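Local coordinates for periplasmic binding protein/LacI transcriptional regulator (PDB 3BRS) that probably binds a sugar in the cleft between its two domains and hands it to a membrane transporter, as periplasmic binding proteins do, at residues Y6-I11 against L252-A257; I137-V140 against K144-M147. All blocks are in the same frame, centred on the assembly; numbering follows the deposited sequence.

Contact 1 (Y6-I11 against L252-A257); sequences YYMICI and LGVEKA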
ATOM      1  N   TYR A   6      10.215  -1.322  26.609  1.00 40.93           N
ATOM      2  CA  TYR A   6      10.193  -0.405  25.480  1.00 34.63           C
ATOM      3  C   TYR A   6       8.779   0.006  25.108  1.00 30.66           C
ATOM      4  O   TYR A   6       7.877  -0.841  25.077  1.00 27.05           O
ATOM      5  CB  TYR A   6      10.892  -1.079  24.331  1.00 34.46           C
ATOM      6  CG  TYR A   6      12.411  -1.190  24.534  1.00 39.45           C
ATOM      7  CD1 TYR A   6      13.041  -2.436  24.527  1.00 35.57           C
ATOM      8  CD2 TYR A   6      13.211  -0.041  24.718  1.00 36.39           C
ATOM      9  CE1 TYR A   6      14.425  -2.561  24.717  1.00 35.13           C
ATOM     10  CE2 TYR A   6      14.622  -0.157  24.913  1.00 36.94           C
ATOM     11  CZ  TYR A   6      15.204  -1.423  24.894  1.00 38.04           C
ATOM     12  OH  TYR A   6      16.575  -1.570  25.045  1.00 46.20           O
ATOM     13  N   TYR A   7       8.603   1.319  24.848  1.00 29.79           N
ATOM     14  CA  TYR A   7       7.319   1.895  24.431  1.00 29.70           C
ATOM     15  C   TYR A   7       7.408   2.362  22.934  1.00 32.30           C
ATOM     16  O   TYR A   7       8.188   3.257  22.592  1.00 33.06           O
ATOM     17  CB  TYR A   7       6.875   3.004  25.418  1.00 31.24           C
ATOM     18  CG  TYR A   7       5.607   3.772  25.140  1.00 32.76           C
ATOM     19  CD1 TYR A   7       5.536   5.181  25.510  1.00 25.65           C
ATOM     20  CD2 TYR A   7       4.477   3.157  24.517  1.00 29.73           C
ATOM     21  CE1 TYR A   7       4.425   5.959  25.224  1.00 25.11           C
ATOM     22  CE2 TYR A   7       3.302   3.921  24.227  1.00 34.70           C
ATOM     23  CZ  TYR A   7       3.294   5.337  24.596  1.00 28.43           C
ATOM     24  OH  TYR A   7       2.175   6.109  24.354  1.00 38.27           O
ATOM     25  N   MET A   8       6.594   1.725  22.087  1.00 29.46           N
ATOM     26  CA  MET A   8       6.562   1.929  20.621  1.00 29.83           C
ATOM     27  C   MET A   8       5.162   2.363  20.191  1.00 29.69           C
ATOM     28  O   MET A   8       4.169   1.899  20.713  1.00 28.90           O
ATOM     29  CB  MET A   8       6.914   0.643  19.861  1.00 31.47           C
ATOM     30  CG  MET A   8       8.312   0.009  20.157  1.00 38.29           C
ATOM     31  SD  MET A   8       8.964  -1.036  18.781  1.00 25.49           S
ATOM     32  CE  MET A   8      10.454  -1.550  19.603  1.00 46.93           C
ATOM     33  N   ILE A   9       5.059   3.330  19.290  1.00 29.57           N
ATOM     34  CA  ILE A   9       3.686   3.702  18.844  1.00 27.83           C
ATOM     35  C   ILE A   9       3.638   3.478  17.363  1.00 30.89           C
ATOM     36  O   ILE A   9       4.491   4.005  16.649  1.00 27.01           O
ATOM     37  CB  ILE A   9       3.382   5.183  19.190  1.00 26.15           C
ATOM     38  CG1 ILE A   9       3.237   5.354  20.715  1.00 23.57           C
ATOM     39  CG2 ILE A   9       2.064   5.685  18.408  1.00 30.27           C
ATOM     40  CD1 ILE A   9       3.111   6.953  21.131  1.00 27.22           C
ATOM     41  N   CYS A  10       2.674   2.667  16.907  1.00 33.94           N
ATOM     42  CA  CYS A  10       2.510   2.398  15.464  1.00 33.33           C
ATOM     43  C   CYS A  10       1.467   3.334  14.837  1.00 33.18           C
ATOM     44  O   CYS A  10       0.358   3.489  15.415  1.00 35.66           O
ATOM     45  CB  CYS A  10       2.079   0.915  15.267  1.00 33.13           C
ATOM     46  SG  CYS A  10       1.900   0.652  13.488  1.00 33.61           S
ATOM     47  N   ILE A  11       1.776   3.951  13.695  1.00 29.85           N
ATOM     48  CA  ILE A  11       0.851   4.919  13.076  1.00 31.78           C
ATOM     49  C   ILE A  11       0.610   4.477  11.691  1.00 32.57           C
ATOM     50  O   ILE A  11       1.342   4.873  10.801  1.00 30.82           O
ATOM     51  CB  ILE A  11       1.351   6.380  13.088  1.00 31.93           C
ATOM     52  CG1 ILE A  11       1.840   6.786  14.496  1.00 23.99           C
ATOM     53  CG2 ILE A  11       0.332   7.360  12.453  1.00 29.07           C
ATOM     54  CD1 ILE A  11       2.422   8.254  14.555  1.00 31.33           C
ATOM     55  N   LEU A 252       8.484  -7.371  11.439  1.00 31.10           N
ATOM     56  CA  LEU A 252       9.843  -6.914  11.287  1.00 33.82           C
ATOM     57  C   LEU A 252      10.027  -5.488  11.771  1.00 36.68           C
ATOM     58  O   LEU A 252      11.091  -5.148  12.280  1.00 39.08           O
ATOM     59  CB  LEU A 252      10.308  -6.991   9.794  1.00 34.32           C
ATOM     60  CG  LEU A 252      10.182  -8.360   9.061  1.00 37.66           C
ATOM     61  CD1 LEU A 252      10.610  -8.331   7.551  1.00 36.36           C
ATOM     62  CD2 LEU A 252      10.845  -9.540   9.781  1.00 38.25           C
ATOM     63  N   GLY A 253       9.034  -4.621  11.569  1.00 34.52           N
ATOM     64  CA  GLY A 253       9.201  -3.193  11.897  1.00 32.19           C
ATOM     65  C   GLY A 253       9.502  -3.193  13.405  1.00 32.21           C
ATOM     66  O   GLY A 253      10.446  -2.553  13.905  1.00 31.18           O
ATOM     67  N   VAL A 254       8.697  -3.931  14.131  1.00 30.79           N
ATOM     68  CA  VAL A 254       8.887  -4.007  15.606  1.00 31.85           C
ATOM     69  C   VAL A 254      10.224  -4.639  15.997  1.00 35.56           C
ATOM     70  O   VAL A 254      11.116  -3.976  16.573  1.00 37.61           O
ATOM     71  CB  VAL A 254       7.700  -4.703  16.355  1.00 28.46           C
ATOM     72  CG1 VAL A 254       7.989  -4.768  17.888  1.00 35.53           C
ATOM     73  CG2 VAL A 254       6.424  -3.900  16.128  1.00 35.51           C
ATOM     74  N   GLU A 255      10.351  -5.929  15.714  1.00 36.76           N
ATOM     75  CA  GLU A 255      11.578  -6.646  15.943  1.00 35.58           C
ATOM     76  C   GLU A 255      12.870  -5.845  15.654  1.00 35.21           C
ATOM     77  O   GLU A 255      13.748  -5.815  16.479  1.00 38.09           O
ATOM     78  CB  GLU A 255      11.529  -7.932  15.126  1.00 37.21           C
ATOM     79  CG  GLU A 255      12.668  -8.838  15.345  1.00 44.55           C
ATOM     80  CD  GLU A 255      12.550 -10.018  14.438  1.00 52.10           C
ATOM     81  OE1 GLU A 255      12.651  -9.797  13.200  1.00 55.57           O
ATOM     82  OE2 GLU A 255      12.332 -11.144  14.942  1.00 44.48           O
ATOM     83  N   LYS A 256      12.963  -5.180  14.519  1.00 32.52           N
ATOM     84  CA  LYS A 256      14.190  -4.545  14.098  1.00 34.67           C
ATOM     85  C   LYS A 256      14.298  -3.137  14.687  1.00 35.20           C
ATOM     86  O   LYS A 256      15.374  -2.555  14.703  1.00 35.49           O
ATOM     87  CB  LYS A 256      14.269  -4.403  12.569  1.00 36.27           C
ATOM     88  CG  LYS A 256      14.302  -5.722  11.764  1.00 55.88           C
ATOM     89  CD  LYS A 256      15.531  -6.548  12.079  1.00 45.04           C
ATOM     90  CE  LYS A 256      15.732  -7.678  11.040  1.00 57.76           C
ATOM     91  NZ  LYS A 256      15.159  -8.966  11.499  1.00 49.91           N
ATOM     92  N   ALA A 257      13.185  -2.589  15.153  1.00 33.72           N
ATOM     93  CA  ALA A 257      13.203  -1.351  15.984  1.00 34.63           C
ATOM     94  C   ALA A 257      14.002  -1.681  17.232  1.00 32.01           C
ATOM     95  O   ALA A 257      14.642  -0.795  17.840  1.00 29.38           O
ATOM     96  CB  ALA A 257      11.801  -0.964  16.407  1.00 36.45           C
TER
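Met8, on the strand formed by residues 7-11, reaches over to helix 246-262 and ends between Ala257 and Val254. Its CB already heads for the helix, and beyond CG the chain runs extended (chi2 -155°, chi3 -178°), which carries the thioether most of the way across the gap; the closest CA atoms, those of Met8 and Val254, are 8.1 Å apart. The tight part lies at the end of the chain. Met8 CE rests on the methyl of Ala257, 3.5 Å from CB, and Met8 SD follows, 3.7 Å from the same Ala257 CB. On the Val254 side the fit is slacker: the branch that meets the sulfur is CG1, placed anti to the backbone N (chi1 179°), and Met8 SD stands 4.0 Å from Val254 CG1, while Met8 CE comes within 3.9 Å of the carbonyl Val254 O. Leu40, Val68 and Leu70 of the flanking strands 39-42 and 68-71 also touch Met8, and the helix packs on this face of the parallel sheet, the layered alpha/beta build of a periplasmic binding protein domain.

On the other side of the helix, Glu255 and Lys256 turn their CB atoms away from the strand and are partly exposed; there Lys256 NZ forms a salt bridge with Glu255 OE1 at 3.1 Å, approaching from above the carboxylate plane. With the charged side chains of 252-257 turned from the strand, the union rests on dispersion among the Met8 thioether, the Ala257 methyl and Val254 CG1, without a directional bond between the segments.

Contact 2 (I137-V140 against K144-M147); sequences ISFV and KTAM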
ATOM      1  N   ILE A 137      -7.462   1.842 -11.830  1.00 24.98           N
ATOM      2  CA  ILE A 137      -7.946   2.430 -10.578  1.00 25.68           C
ATOM      3  C   ILE A 137      -6.790   2.387  -9.565  1.00 25.74           C
ATOM      4  O   ILE A 137      -6.324   1.262  -9.051  1.00 24.42           O
ATOM      5  CB  ILE A 137      -9.174   1.723  -9.966  1.00 29.77           C
ATOM      6  CG1 ILE A 137     -10.338   1.583 -10.940  1.00 26.80           C
ATOM      7  CG2 ILE A 137      -9.651   2.554  -8.682  1.00 23.39           C
ATOM      8  CD1 ILE A 137     -10.719   2.979 -11.671  1.00 34.25           C
ATOM      9  N   SER A 138      -6.335   3.607  -9.278  1.00 25.23           N
ATOM     10  CA  SER A 138      -5.380   3.862  -8.214  1.00 27.37           C
ATOM     11  C   SER A 138      -6.095   4.326  -6.956  1.00 30.33           C
ATOM     12  O   SER A 138      -7.339   4.447  -6.903  1.00 31.41           O
ATOM     13  CB  SER A 138      -4.302   4.835  -8.633  1.00 25.54           C
ATOM     14  OG  SER A 138      -3.211   4.689  -7.729  1.00 30.12           O
ATOM     15  N   PHE A 139      -5.294   4.529  -5.927  1.00 29.29           N
ATOM     16  CA  PHE A 139      -5.759   4.896  -4.636  1.00 25.38           C
ATOM     17  C   PHE A 139      -5.321   6.357  -4.296  1.00 28.33           C
ATOM     18  O   PHE A 139      -5.926   7.336  -4.801  1.00 30.03           O
ATOM     19  CB  PHE A 139      -5.382   3.852  -3.575  1.00 23.64           C
ATOM     20  CG  PHE A 139      -3.916   3.406  -3.518  1.00 22.13           C
ATOM     21  CD1 PHE A 139      -3.372   2.580  -4.533  1.00 29.28           C
ATOM     22  CD2 PHE A 139      -3.165   3.607  -2.371  1.00 29.20           C
ATOM     23  CE1 PHE A 139      -2.012   2.080  -4.488  1.00 27.45           C
ATOM     24  CE2 PHE A 139      -1.825   3.110  -2.254  1.00 24.31           C
ATOM     25  CZ  PHE A 139      -1.231   2.296  -3.324  1.00 26.12           C
ATOM     26  N   VAL A 140      -4.231   6.540  -3.538  1.00 27.49           N
ATOM     27  CA  VAL A 140      -3.946   7.929  -3.010  1.00 29.03           C
ATOM     28  C   VAL A 140      -2.773   8.373  -3.760  1.00 30.17           C
ATOM     29  O   VAL A 140      -1.705   7.876  -3.520  1.00 28.21           O
ATOM     30  CB  VAL A 140      -3.655   8.048  -1.463  1.00 27.01           C
ATOM     31  CG1 VAL A 140      -3.301   9.586  -1.068  1.00 25.07           C
ATOM     32  CG2 VAL A 140      -4.867   7.670  -0.727  1.00 27.57           C
ATOM     33  N   LYS A 144       3.578   7.236  -1.512  1.00 23.81           N
ATOM     34  CA  LYS A 144       4.661   6.660  -2.226  1.00 24.69           C
ATOM     35  C   LYS A 144       4.357   5.247  -2.762  1.00 25.31           C
ATOM     36  O   LYS A 144       4.806   4.913  -3.929  1.00 28.01           O
ATOM     37  CB  LYS A 144       5.880   6.657  -1.317  1.00 27.39           C
ATOM     38  CG  LYS A 144       7.095   6.209  -2.038  1.00 34.12           C
ATOM     39  CD  LYS A 144       8.251   6.573  -1.243  1.00 37.08           C
ATOM     40  CE  LYS A 144       9.470   6.416  -2.106  1.00 39.45           C
ATOM     41  NZ  LYS A 144       9.735   4.973  -2.149  1.00 37.68           N
ATOM     42  N   THR A 145       3.548   4.464  -2.041  1.00 25.94           N
ATOM     43  CA  THR A 145       3.162   3.091  -2.564  1.00 28.00           C
ATOM     44  C   THR A 145       2.282   3.234  -3.865  1.00 30.41           C
ATOM     45  O   THR A 145       2.483   2.500  -4.840  1.00 31.69           O
ATOM     46  CB  THR A 145       2.413   2.259  -1.556  1.00 28.54           C
ATOM     47  OG1 THR A 145       1.269   3.025  -1.064  1.00 35.61           O
ATOM     48  CG2 THR A 145       3.296   1.923  -0.470  1.00 31.77           C
ATOM     49  N   ALA A 146       1.393   4.238  -3.947  1.00 30.14           N
ATOM     50  CA  ALA A 146       0.625   4.436  -5.234  1.00 28.83           C
ATOM     51  C   ALA A 146       1.538   4.799  -6.386  1.00 30.59           C
ATOM     52  O   ALA A 146       1.366   4.299  -7.493  1.00 31.86           O
ATOM     53  CB  ALA A 146      -0.437   5.571  -5.136  1.00 28.70           C
ATOM     54  N   MET A 147       2.437   5.774  -6.134  1.00 29.94           N
ATOM     55  CA  MET A 147       3.407   6.225  -7.118  1.00 29.66           C
ATOM     56  C   MET A 147       4.260   5.129  -7.612  1.00 28.72           C
ATOM     57  O   MET A 147       4.536   5.103  -8.779  1.00 29.39           O
ATOM     58  CB  MET A 147       4.321   7.353  -6.556  1.00 34.54           C
ATOM     59  CG  MET A 147       3.591   8.488  -5.705  1.00 45.29           C
ATOM     60  SD  MET A 147       4.537   9.870  -4.881  1.00 28.30           S
ATOM     61  CE  MET A 147       5.885   9.965  -6.017  1.00 47.31           C
TER
HETATM   62  O   HOH W   1      -0.633   5.849  -8.570  1.00 27.61           O
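The ring of Phe139 lies against the first turn of helix 144-157, with the methyl of Ala146 over one face and the hydroxyl of Thr145 at its edge. Ala146 CB stands 3.9 Å from the ring centroid and 13° off the ring normal, a CH-pi contact shifted toward the rim. The same Ala146 CB comes closer still to a backbone carbonyl, 3.1 Å from Val140 O. In the ring plane, Thr145 OG1 approaches Phe139 CE2 to 3.3 Å, and the two side chains cross at about a right angle.

Two torsions bring these groups together. Phe139 holds CG between its backbone N and carbonyl carbon (chi1 50°), a crowded position that swings the ring to the helix although its CB does not itself aim there. Thr145 sets OG1 in the corresponding place (chi1 53°), putting oxygen at the ring edge. The far rim of the ring also reaches the helix backbone, Phe139 CZ being 3.3 Å from Ala146 N. Ser143 OG bonds both that amide and Val140 O, linking the loop just after the strand to the first helical turn. Weak hydrogen bonds join Thr145 OG1 to Lys13 NZ and Thr145 N to Ser98 OG, residues that follow strands of the other sheet.

Ser138 OG is hydrogen-bonded to a water at 2.9 Å, which in turn makes a weak bond to Ala146 O. Strand, tight loop and helix N-terminus form the opening half of the beta-alpha-beta unit 133-138, 144-157 and 164-169, the right-handed crossover on which the Rossmann-like domains of periplasmic binding proteins are built.

How the contacts relate
Contact 1 and contact 2 lie in different lobes, their centres 25 Å apart and their nearest atoms about 12 Å from each other. Contact 1 belongs to the domain with the parallel sheet, contact 2 to that with the mixed sheet. Along the chain the order is 6-11, 137-140, 144-147, 252-257: the chain leaves the first domain, builds much of the second, returns for helix 246-262 and strand 269-271, then passes over again to strand 275-278. Three crossings are thus made, as in periplasmic binding proteins, whose ligand is held between the lobes. The centre of contact 2 lies about 7 Å from the chain centre, near the lobe junction; that of contact 1, about 19 Å away, is in the body of one lobe.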